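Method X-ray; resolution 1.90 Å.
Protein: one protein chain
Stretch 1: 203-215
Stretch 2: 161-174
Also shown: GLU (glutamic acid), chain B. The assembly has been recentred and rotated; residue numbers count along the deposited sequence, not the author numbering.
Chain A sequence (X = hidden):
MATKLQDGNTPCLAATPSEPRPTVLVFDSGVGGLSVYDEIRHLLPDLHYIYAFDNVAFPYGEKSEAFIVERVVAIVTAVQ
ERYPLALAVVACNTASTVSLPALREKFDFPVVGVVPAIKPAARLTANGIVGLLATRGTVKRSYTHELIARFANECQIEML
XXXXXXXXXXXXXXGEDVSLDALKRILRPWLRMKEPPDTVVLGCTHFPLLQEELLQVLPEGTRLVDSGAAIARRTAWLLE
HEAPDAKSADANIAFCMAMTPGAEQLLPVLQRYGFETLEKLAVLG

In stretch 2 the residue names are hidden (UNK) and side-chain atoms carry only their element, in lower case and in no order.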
# COMPACT_ATOMS: atom_id res chain seq x y z
N GLY A 203 8.41 -2.20 1.88
CA GLY A 203 7.49 -3.28 1.61
C GLY A 203 6.16 -3.17 2.33
O GLY A 203 5.51 -4.17 2.62
N CYS A 204 5.78 -1.94 2.65
CA CYS A 204 4.51 -1.66 3.30
C CYS A 204 4.08 -0.36 2.64
O CYS A 204 4.83 0.61 2.63
CB CYS A 204 4.71 -1.47 4.81
SG CYS A 204 3.17 -1.33 5.72
N THR A 205 2.88 -0.34 2.06
CA THR A 205 2.42 0.87 1.37
C THR A 205 2.28 2.08 2.30
O THR A 205 2.13 3.21 1.84
CB THR A 205 1.08 0.63 0.62
OG1 THR A 205 0.03 0.36 1.56
CG2 THR A 205 1.22 -0.57 -0.31
N HIS A 206 2.34 1.85 3.61
CA HIS A 206 2.27 2.96 4.56
C HIS A 206 3.61 3.70 4.62
O HIS A 206 3.65 4.92 4.85
CB HIS A 206 1.97 2.45 5.98
CG HIS A 206 0.51 2.37 6.31
ND1 HIS A 206 -0.32 1.39 5.82
CD2 HIS A 206 -0.25 3.14 7.13
CE1 HIS A 206 -1.54 1.55 6.32
NE2 HIS A 206 -1.52 2.60 7.11
N PHE A 207 4.70 2.97 4.42
CA PHE A 207 6.03 3.55 4.55
C PHE A 207 6.44 4.69 3.62
O PHE A 207 7.09 5.63 4.07
CB PHE A 207 7.08 2.42 4.57
CG PHE A 207 6.89 1.45 5.72
CD1 PHE A 207 7.65 0.28 5.79
CD2 PHE A 207 5.95 1.69 6.72
CE1 PHE A 207 7.47 -0.64 6.83
CE2 PHE A 207 5.76 0.78 7.77
CZ PHE A 207 6.52 -0.38 7.82
N PRO A 208 6.08 4.63 2.32
CA PRO A 208 6.49 5.74 1.45
C PRO A 208 5.97 7.08 2.00
O PRO A 208 6.55 8.13 1.73
CB PRO A 208 5.84 5.37 0.11
CG PRO A 208 5.93 3.89 0.11
CD PRO A 208 5.48 3.54 1.53
N LEU A 209 4.89 7.02 2.77
CA LEU A 209 4.30 8.22 3.36
C LEU A 209 5.26 8.86 4.37
O LEU A 209 5.11 10.03 4.73
CB LEU A 209 2.98 7.87 4.07
CG LEU A 209 1.85 7.35 3.19
CD1 LEU A 209 0.68 6.93 4.07
CD2 LEU A 209 1.43 8.43 2.21
N LEU A 210 6.23 8.07 4.83
CA LEU A 210 7.22 8.53 5.81
C LEU A 210 8.58 8.77 5.16
O LEU A 210 9.59 8.90 5.85
CB LEU A 210 7.38 7.49 6.92
CG LEU A 210 6.16 7.21 7.81
CD1 LEU A 210 6.41 5.99 8.65
CD2 LEU A 210 5.88 8.43 8.69
N GLN A 211 8.61 8.83 3.83
CA GLN A 211 9.87 9.02 3.14
C GLN A 211 10.75 10.12 3.73
O GLN A 211 11.92 9.89 4.03
CB GLN A 211 9.65 9.29 1.65
CG GLN A 211 10.97 9.51 0.91
CD GLN A 211 10.83 9.49 -0.60
OE1 GLN A 211 10.49 8.46 -1.19
NE2 GLN A 211 11.10 10.63 -1.23
N GLU A 212 10.19 11.32 3.91
CA GLU A 212 10.98 12.42 4.45
C GLU A 212 11.60 12.07 5.80
O GLU A 212 12.80 12.23 6.00
CB GLU A 212 10.12 13.69 4.57
CG GLU A 212 10.93 14.95 4.87
CD GLU A 212 10.31 16.20 4.27
OE1 GLU A 212 10.22 16.29 3.02
OE2 GLU A 212 9.92 17.11 5.04
N GLU A 213 10.77 11.59 6.72
CA GLU A 213 11.23 11.22 8.04
C GLU A 213 12.30 10.12 7.97
O GLU A 213 13.30 10.17 8.68
CB GLU A 213 10.06 10.73 8.90
CG GLU A 213 9.05 11.80 9.30
CD GLU A 213 8.05 12.15 8.21
OE1 GLU A 213 8.03 11.48 7.15
OE2 GLU A 213 7.27 13.10 8.42
N LEU A 214 12.06 9.11 7.13
CA LEU A 214 13.02 8.01 6.99
C LEU A 214 14.37 8.49 6.50
O LEU A 214 15.41 8.04 6.98
CB LEU A 214 12.48 6.94 6.02
CG LEU A 214 11.33 6.08 6.56
CD1 LEU A 214 10.76 5.23 5.44
CD2 LEU A 214 11.85 5.21 7.71
N LEU A 215 14.36 9.42 5.55
CA LEU A 215 15.60 9.94 5.01
C LEU A 215 16.38 10.79 6.02
O LEU A 215 17.58 10.98 5.87
CB LEU A 215 15.32 10.73 3.73
CG LEU A 215 14.86 9.81 2.59
CD1 LEU A 215 14.50 10.63 1.37
CD2 LEU A 215 15.98 8.84 2.25
N UNK A 161 10.71 -5.82 10.38
CA UNK A 161 9.26 -5.67 10.40
C UNK A 161 8.84 -4.76 11.54
O UNK A 161 9.26 -4.96 12.68
N UNK A 162 8.01 -3.77 11.25
CA UNK A 162 7.58 -2.84 12.30
C UNK A 162 6.13 -2.41 12.20
O UNK A 162 5.76 -1.64 11.31
o UNK A 162 7.97 -0.63 13.21
c UNK A 162 8.46 -1.59 12.30
N UNK A 163 5.31 -2.88 13.13
CA UNK A 163 3.90 -2.51 13.15
C UNK A 163 3.83 -1.06 13.65
O UNK A 163 2.91 -0.31 13.31
c UNK A 163 3.13 -3.43 14.08
N UNK A 164 4.80 -0.67 14.47
CA UNK A 164 4.83 0.68 15.01
C UNK A 164 5.00 1.73 13.91
O UNK A 164 4.43 2.82 13.97
c UNK A 164 7.03 2.26 17.82
c UNK A 164 5.95 2.16 16.76
o UNK A 164 7.27 3.38 18.31
o UNK A 164 7.63 1.22 18.16
c UNK A 164 5.96 0.82 16.03
N UNK A 165 5.80 1.41 12.90
CA UNK A 165 6.01 2.36 11.82
C UNK A 165 4.70 2.58 11.07
O UNK A 165 4.43 3.69 10.58
c UNK A 165 10.34 2.26 10.11
c UNK A 165 7.09 1.84 10.87
s UNK A 165 9.01 2.34 8.93
c UNK A 165 7.66 2.93 9.97
N UNK A 166 3.88 1.54 10.97
CA UNK A 166 2.60 1.67 10.30
C UNK A 166 1.78 2.70 11.05
O UNK A 166 1.14 3.56 10.45
c UNK A 166 2.65 -0.72 9.53
c UNK A 166 0.48 0.52 9.61
c UNK A 166 1.84 0.33 10.27
N UNK A 167 1.80 2.61 12.38
CA UNK A 167 1.07 3.54 13.23
C UNK A 167 1.59 4.96 13.10
O UNK A 167 0.83 5.93 13.16
c UNK A 167 0.28 1.89 15.00
c UNK A 167 1.14 3.10 14.69
o UNK A 167 -1.70 1.13 13.90
o UNK A 167 -1.74 3.15 14.76
c UNK A 167 -1.15 2.07 14.52
N UNK A 168 2.90 5.10 12.93
CA UNK A 168 3.49 6.42 12.78
C UNK A 168 2.94 7.05 11.50
O UNK A 168 2.62 8.24 11.48
c UNK A 168 5.67 5.93 14.05
c UNK A 168 7.16 5.74 13.87
c UNK A 168 5.02 6.31 12.71
c UNK A 168 5.39 7.03 15.07
N UNK A 169 2.81 6.24 10.45
CA UNK A 169 2.28 6.72 9.18
C UNK A 169 0.81 7.12 9.37
O UNK A 169 0.38 8.17 8.90
c UNK A 169 2.41 5.64 8.10
N UNK A 170 0.05 6.27 10.06
CA UNK A 170 -1.36 6.58 10.31
C UNK A 170 -1.44 7.91 11.06
O UNK A 170 -2.16 8.82 10.65
c UNK A 170 -2.38 4.22 10.38
o UNK A 170 -4.50 5.18 9.79
c UNK A 170 -2.02 5.48 11.15
o UNK A 170 -3.61 3.74 8.38
c UNK A 170 -3.58 4.40 9.45
N UNK A 171 -0.68 8.03 12.14
CA UNK A 171 -0.67 9.25 12.94
C UNK A 171 -0.38 10.47 12.07
O UNK A 171 -1.08 11.48 12.14
c UNK A 171 0.37 9.15 14.04
N UNK A 172 0.66 10.37 11.25
CA UNK A 172 1.04 11.48 10.39
C UNK A 172 -0.12 12.01 9.55
O UNK A 172 -0.39 13.21 9.55
c UNK A 172 2.67 12.23 8.59
n UNK A 172 5.50 12.58 6.03
c UNK A 172 3.85 11.81 7.72
c UNK A 172 4.32 12.97 6.85
c UNK A 172 2.20 11.10 9.48
N UNK A 173 -0.80 11.13 8.82
CA UNK A 173 -1.90 11.57 7.98
C UNK A 173 -3.14 11.94 8.79
O UNK A 173 -4.11 12.45 8.23
c UNK A 173 -1.81 9.94 4.55
c UNK A 173 -0.01 11.04 5.89
c UNK A 173 -2.25 10.51 6.93
c UNK A 173 -1.17 10.06 5.93
N UNK A 174 -3.11 11.69 10.09
CA UNK A 174 -4.24 12.04 10.93
C UNK A 174 -3.99 13.41 11.56
O UNK A 174 -4.84 13.94 12.26
c UNK A 174 -4.47 10.98 12.01
c UNK A 174 -4.87 8.62 11.00
n UNK A 174 -6.64 9.80 11.49
c UNK A 174 -7.07 8.67 10.96
c UNK A 174 -5.26 9.80 11.53
n UNK A 174 -6.01 7.93 10.65
N GLU B . -0.72 -0.66 3.98
CA GLU B . -0.16 -1.74 4.80
C GLU B . 0.35 -2.84 3.88
O GLU B . 0.91 -2.53 2.77
CB GLU B . -1.25 -2.29 5.74
CG GLU B . -0.69 -2.46 7.17
CD GLU B . -1.65 -3.28 8.03
OE1 GLU B . -1.20 -4.01 8.91
OE2 GLU B . -2.87 -3.21 7.86
OXT GLU B . 0.23 -4.06 4.21

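Position 161 has no side-chain atoms, which makes it Gly161. Position 162 carries one carbon and then one oxygen, a hydroxymethyl group, hence Ser162; it sits at the N-cap of the helix, and its backbone O lies 3.8 Å from Phe207 CZ, near the plane of that ring. Position 163 has a single carbon pointing away from stretch 1: Ala163. Position 164 has three carbons, the third bearing two oxygens, and also points away: Glu164.

Position 165 is an unbranched chain of two carbons, a sulfur and a terminal carbon, so it is Met165. Its N donates to Ser162 OG (3.0 Å), the capping bond. Its SD stands 3.6 Å from the centroid of the Phe207 ring, 5° off the normal, a sulfur-aromatic contact over the face; CG packs 3.6 Å from Leu210 CD1, and CE reaches within 4.1 Å of Leu214 CD2.

Position 166 has one carbon carrying two more, a beta-branched side chain: Val166. CG1 lies 3.7 Å from the His206 ring centroid, 9° off the normal, a CH-pi contact, while CG2 is 3.9 Å from Cys204 SG. Position 167, three carbons ending in two oxygens, is Glu167, without contact to stretch 1. Position 168 has four carbons forked at the second, therefore Leu168; its CB is 4.3 Å from Leu210 CD1.

Position 169 has one carbon, 3.6 Å from His206 O: Ala169. Position 170 has three carbons and a terminal pair of oxygens, giving Glu170. Its OE1 accepts from His206 NE2 at 2.7 Å with a nearly linear 172° angle. Position 171, one carbon out of reach of stretch 1, is Ala171.

Position 172 is a row of four carbons ending in nitrogen: Lys172. All four chi angles are t, and this extended chain brings NZ to Leu209 O (2.9 Å) and into a salt bridge with Glu213 OE1 (3.0 Å). Position 173, four carbons forked at the second, is Leu173, with CD1 3.9 Å from Leu209 CD1. Position 174 has one carbon and a five-membered ring of three carbons and two nitrogens: His174, whose NE2 donates to Glu170 OE2 (3.3 Å).

The contact buries 693 Å², combining apolar packing with directional polar bonds. The small CB of Ala169 accompanies close backbone approach, His206 and Val166 having CA atoms 5.9 Å apart. His206 links the helix to the ligand: NE2 donates to Glu170 OE1, while ND1 accepts from the glutamic acid N at 2.8 Å.

Stretch 2 (161-174) GSAEMVELAEAKLH
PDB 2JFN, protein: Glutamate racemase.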